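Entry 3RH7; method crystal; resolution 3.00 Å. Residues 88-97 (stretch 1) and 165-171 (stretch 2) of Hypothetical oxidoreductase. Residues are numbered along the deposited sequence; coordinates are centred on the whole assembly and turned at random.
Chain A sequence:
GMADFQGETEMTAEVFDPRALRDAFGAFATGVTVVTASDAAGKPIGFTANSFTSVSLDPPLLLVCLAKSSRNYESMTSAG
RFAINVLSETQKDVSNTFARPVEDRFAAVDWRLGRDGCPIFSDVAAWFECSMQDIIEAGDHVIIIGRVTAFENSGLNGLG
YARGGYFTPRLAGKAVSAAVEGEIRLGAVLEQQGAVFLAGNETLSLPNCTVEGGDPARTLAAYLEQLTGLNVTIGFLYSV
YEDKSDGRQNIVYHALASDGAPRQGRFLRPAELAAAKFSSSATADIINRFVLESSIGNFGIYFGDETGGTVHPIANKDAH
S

Stretch 1, residues 88-97: SETQKDVSNT
Stretch 2 165-171: GYFTPRL

Stretch 1 opens with a type I beta turn from Ser 88 to Gln 91. The turn is closed by a backbone hydrogen bond from Gln 91 N to Ser 88 O, 3.0 Å. Glu 89 (phi/psi -48/-38) and Thr 90 (-86/-5) fill its corners. Gln 91, at -101/35, is the N-cap of the helix 92-97. The helical bonds include Asn 96 N to Lys 92 O, 3.1 Å, and Thr 97 N to Asp 93 O, 2.8 Å.

Stretch 2 is extended through Tyr 166 (-69/149), Phe 167 (-139/152) and Thr 168 (-146/144). Pro 169 (-62/-26) and Arg 170 (-43/-54) follow, leading into a helix that continues later in the chain. The strand through Tyr 166 and Phe 167 runs nearly antiparallel to helix 92-97, at 157°, with a closest axis approach of 10.9 Å. Two CA pairs set the register: Glu 89 CA to Thr 168 CA, 5.6 Å, and Lys 92 CA to Tyr 166 CA, 7.7 Å. The contact buries 417 Å², both sides summed.

Tyr 166 spans the gap to the helix. Its CA-to-CB bond points toward stretch 1, with chi1 -49° (m) and chi2 -77°. The hydroxyl meets two polar side chains near the ring plane. Ser 95 OG (chi1 t) donates to Tyr 166 OH at 2.7 Å. Tyr 166 OH donates to Asn 96 OD1 at 2.4 Å, a very short bond. Asn 96 has chi1 -66° (m) and chi2 -21°; its CB points sideways, but its end comes nearer.

Lys 92 covers one face of the same ring. Its chi1 and chi2 are t, and chi3 is off-well at 135°. Lys 92 CG lies 4.0 Å from the Tyr 166 ring centroid, 29° off the normal, in a CH-pi contact.

Glu 89 ties the turn to the backbone of Arg 170. Its chi1 is m, chi2 t and chi3 -44°. Glu 89 OE2 accepts a hydrogen bond from Arg 170 N at 2.7 Å, with an N-H...O angle of 134°. The same Glu 89 OE2 lies 3.1 Å from Pro 169 CD. Nearer the backbone, Glu 89 CG meets Thr 168 CG2 at 3.8 Å, a nonpolar contact. Thr 168 has chi1 45° (p).

The Arg 170 side chain runs beside that of Glu 89, with chi1 t, chi2 t, chi3 p and chi4 168°. Glu 89 O lies over one guanidinium face, 3.3 Å from Arg 170 NH2, but the angle is too poor for a hydrogen bond.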

# COMPACT_ATOMS: atom_id res chain seq x y z
N SER A 88 -8.56 9.41 -0.46
CA SER A 88 -8.87 8.56 -1.61
C SER A 88 -7.88 8.81 -2.79
O SER A 88 -7.02 9.70 -2.69
CB SER A 88 -10.30 8.80 -2.04
OG SER A 88 -10.38 10.10 -2.57
N GLU A 89 -7.98 8.02 -3.90
CA GLU A 89 -7.12 8.11 -5.11
C GLU A 89 -6.93 9.52 -5.66
O GLU A 89 -5.87 9.84 -6.21
CB GLU A 89 -7.75 7.33 -6.26
CG GLU A 89 -7.60 5.84 -6.25
CD GLU A 89 -8.32 5.23 -7.43
OE1 GLU A 89 -9.46 5.64 -7.73
OE2 GLU A 89 -7.74 4.32 -8.07
N THR A 90 -8.00 10.32 -5.60
CA THR A 90 -8.05 11.67 -6.17
C THR A 90 -7.51 12.75 -5.22
O THR A 90 -7.44 13.92 -5.61
CB THR A 90 -9.51 12.00 -6.54
OG1 THR A 90 -10.32 12.01 -5.35
CG2 THR A 90 -10.09 11.02 -7.55
N GLN A 91 -7.15 12.38 -3.98
CA GLN A 91 -6.76 13.36 -2.96
C GLN A 91 -5.26 13.46 -2.77
O GLN A 91 -4.80 13.76 -1.65
CB GLN A 91 -7.47 13.07 -1.62
CG GLN A 91 -8.95 13.51 -1.64
CD GLN A 91 -9.79 12.90 -0.54
OE1 GLN A 91 -9.43 11.89 0.13
NE2 GLN A 91 -10.97 13.49 -0.35
N LYS A 92 -4.49 13.30 -3.90
CA LYS A 92 -3.03 13.43 -3.85
C LYS A 92 -2.65 14.84 -3.31
O LYS A 92 -1.79 14.96 -2.45
CB LYS A 92 -2.42 13.15 -5.23
CG LYS A 92 -0.90 13.30 -5.33
CD LYS A 92 -0.40 13.29 -6.78
CE LYS A 92 0.60 14.38 -7.03
NZ LYS A 92 0.77 14.65 -8.48
N ASP A 93 -3.37 15.87 -3.77
CA ASP A 93 -3.17 17.29 -3.44
C ASP A 93 -3.39 17.57 -1.96
O ASP A 93 -2.72 18.44 -1.42
CB ASP A 93 -4.10 18.20 -4.28
CG ASP A 93 -5.59 17.91 -4.06
OD1 ASP A 93 -6.05 16.79 -4.44
OD2 ASP A 93 -6.29 18.78 -3.46
N VAL A 94 -4.34 16.85 -1.33
CA VAL A 94 -4.62 17.08 0.09
C VAL A 94 -3.39 16.66 0.90
O VAL A 94 -2.90 17.43 1.74
CB VAL A 94 -5.91 16.38 0.53
CG1 VAL A 94 -6.16 16.60 2.01
CG2 VAL A 94 -7.08 16.87 -0.28
N SER A 95 -2.88 15.45 0.59
CA SER A 95 -1.70 14.87 1.20
C SER A 95 -0.55 15.84 1.10
O SER A 95 0.11 16.09 2.10
CB SER A 95 -1.35 13.55 0.52
OG SER A 95 -0.14 13.02 1.03
N ASN A 96 -0.35 16.44 -0.08
CA ASN A 96 0.73 17.39 -0.29
C ASN A 96 0.45 18.67 0.55
O ASN A 96 1.24 18.96 1.46
CB ASN A 96 0.94 17.65 -1.77
CG ASN A 96 1.45 16.42 -2.54
OD1 ASN A 96 2.01 15.48 -1.95
ND2 ASN A 96 1.35 16.42 -3.88
N THR A 97 -0.72 19.35 0.37
CA THR A 97 -1.11 20.54 1.16
C THR A 97 -0.84 20.37 2.68
O THR A 97 -0.25 21.25 3.31
CB THR A 97 -2.61 20.84 0.99
OG1 THR A 97 -2.97 20.90 -0.39
CG2 THR A 97 -3.04 22.09 1.74
N GLY A 165 7.04 7.56 -3.75
CA GLY A 165 5.76 8.24 -3.81
C GLY A 165 4.46 7.46 -3.86
O GLY A 165 4.39 6.26 -3.55
N TYR A 166 3.42 8.20 -4.23
CA TYR A 166 2.06 7.74 -4.34
C TYR A 166 1.81 6.77 -5.48
O TYR A 166 2.37 6.90 -6.59
CB TYR A 166 1.12 8.94 -4.56
CG TYR A 166 1.29 10.09 -3.61
CD1 TYR A 166 0.79 10.03 -2.31
CD2 TYR A 166 1.86 11.29 -4.04
CE1 TYR A 166 0.92 11.11 -1.44
CE2 TYR A 166 1.97 12.38 -3.18
CZ TYR A 166 1.51 12.28 -1.88
OH TYR A 166 1.64 13.32 -1.00
N PHE A 167 0.85 5.89 -5.24
CA PHE A 167 0.34 4.90 -6.17
C PHE A 167 -1.19 4.85 -6.00
O PHE A 167 -1.70 5.19 -4.91
CB PHE A 167 1.03 3.54 -5.93
CG PHE A 167 0.76 2.92 -4.59
CD1 PHE A 167 -0.33 2.10 -4.40
CD2 PHE A 167 1.60 3.15 -3.52
CE1 PHE A 167 -0.58 1.52 -3.16
CE2 PHE A 167 1.36 2.56 -2.28
CZ PHE A 167 0.27 1.76 -2.10
N THR A 168 -1.93 4.48 -7.08
CA THR A 168 -3.40 4.42 -7.08
C THR A 168 -3.87 3.27 -7.97
O THR A 168 -3.26 3.06 -9.03
CB THR A 168 -3.99 5.75 -7.55
OG1 THR A 168 -3.27 6.18 -8.70
CG2 THR A 168 -3.94 6.84 -6.49
N PRO A 169 -4.96 2.53 -7.63
CA PRO A 169 -5.42 1.43 -8.51
C PRO A 169 -5.85 1.88 -9.91
O PRO A 169 -5.83 1.12 -10.87
CB PRO A 169 -6.61 0.80 -7.77
CG PRO A 169 -6.69 1.45 -6.46
CD PRO A 169 -5.78 2.63 -6.40
N ARG A 170 -6.29 3.13 -9.98
CA ARG A 170 -6.71 3.95 -11.12
C ARG A 170 -5.79 3.79 -12.30
O ARG A 170 -6.26 3.46 -13.39
CB ARG A 170 -6.66 5.42 -10.63
CG ARG A 170 -7.45 6.41 -11.41
CD ARG A 170 -7.51 7.73 -10.65
NE ARG A 170 -6.20 8.20 -10.21
CZ ARG A 170 -5.97 9.42 -9.73
NH1 ARG A 170 -6.97 10.30 -9.61
NH2 ARG A 170 -4.75 9.77 -9.36
N LEU A 171 -4.45 4.01 -12.08
CA LEU A 171 -3.39 4.03 -13.07
C LEU A 171 -3.26 2.75 -13.87
O LEU A 171 -3.02 2.84 -15.07
CB LEU A 171 -2.06 4.38 -12.43
CG LEU A 171 -1.89 5.86 -12.05
CD1 LEU A 171 -0.59 6.08 -11.39
CD2 LEU A 171 -1.95 6.74 -13.25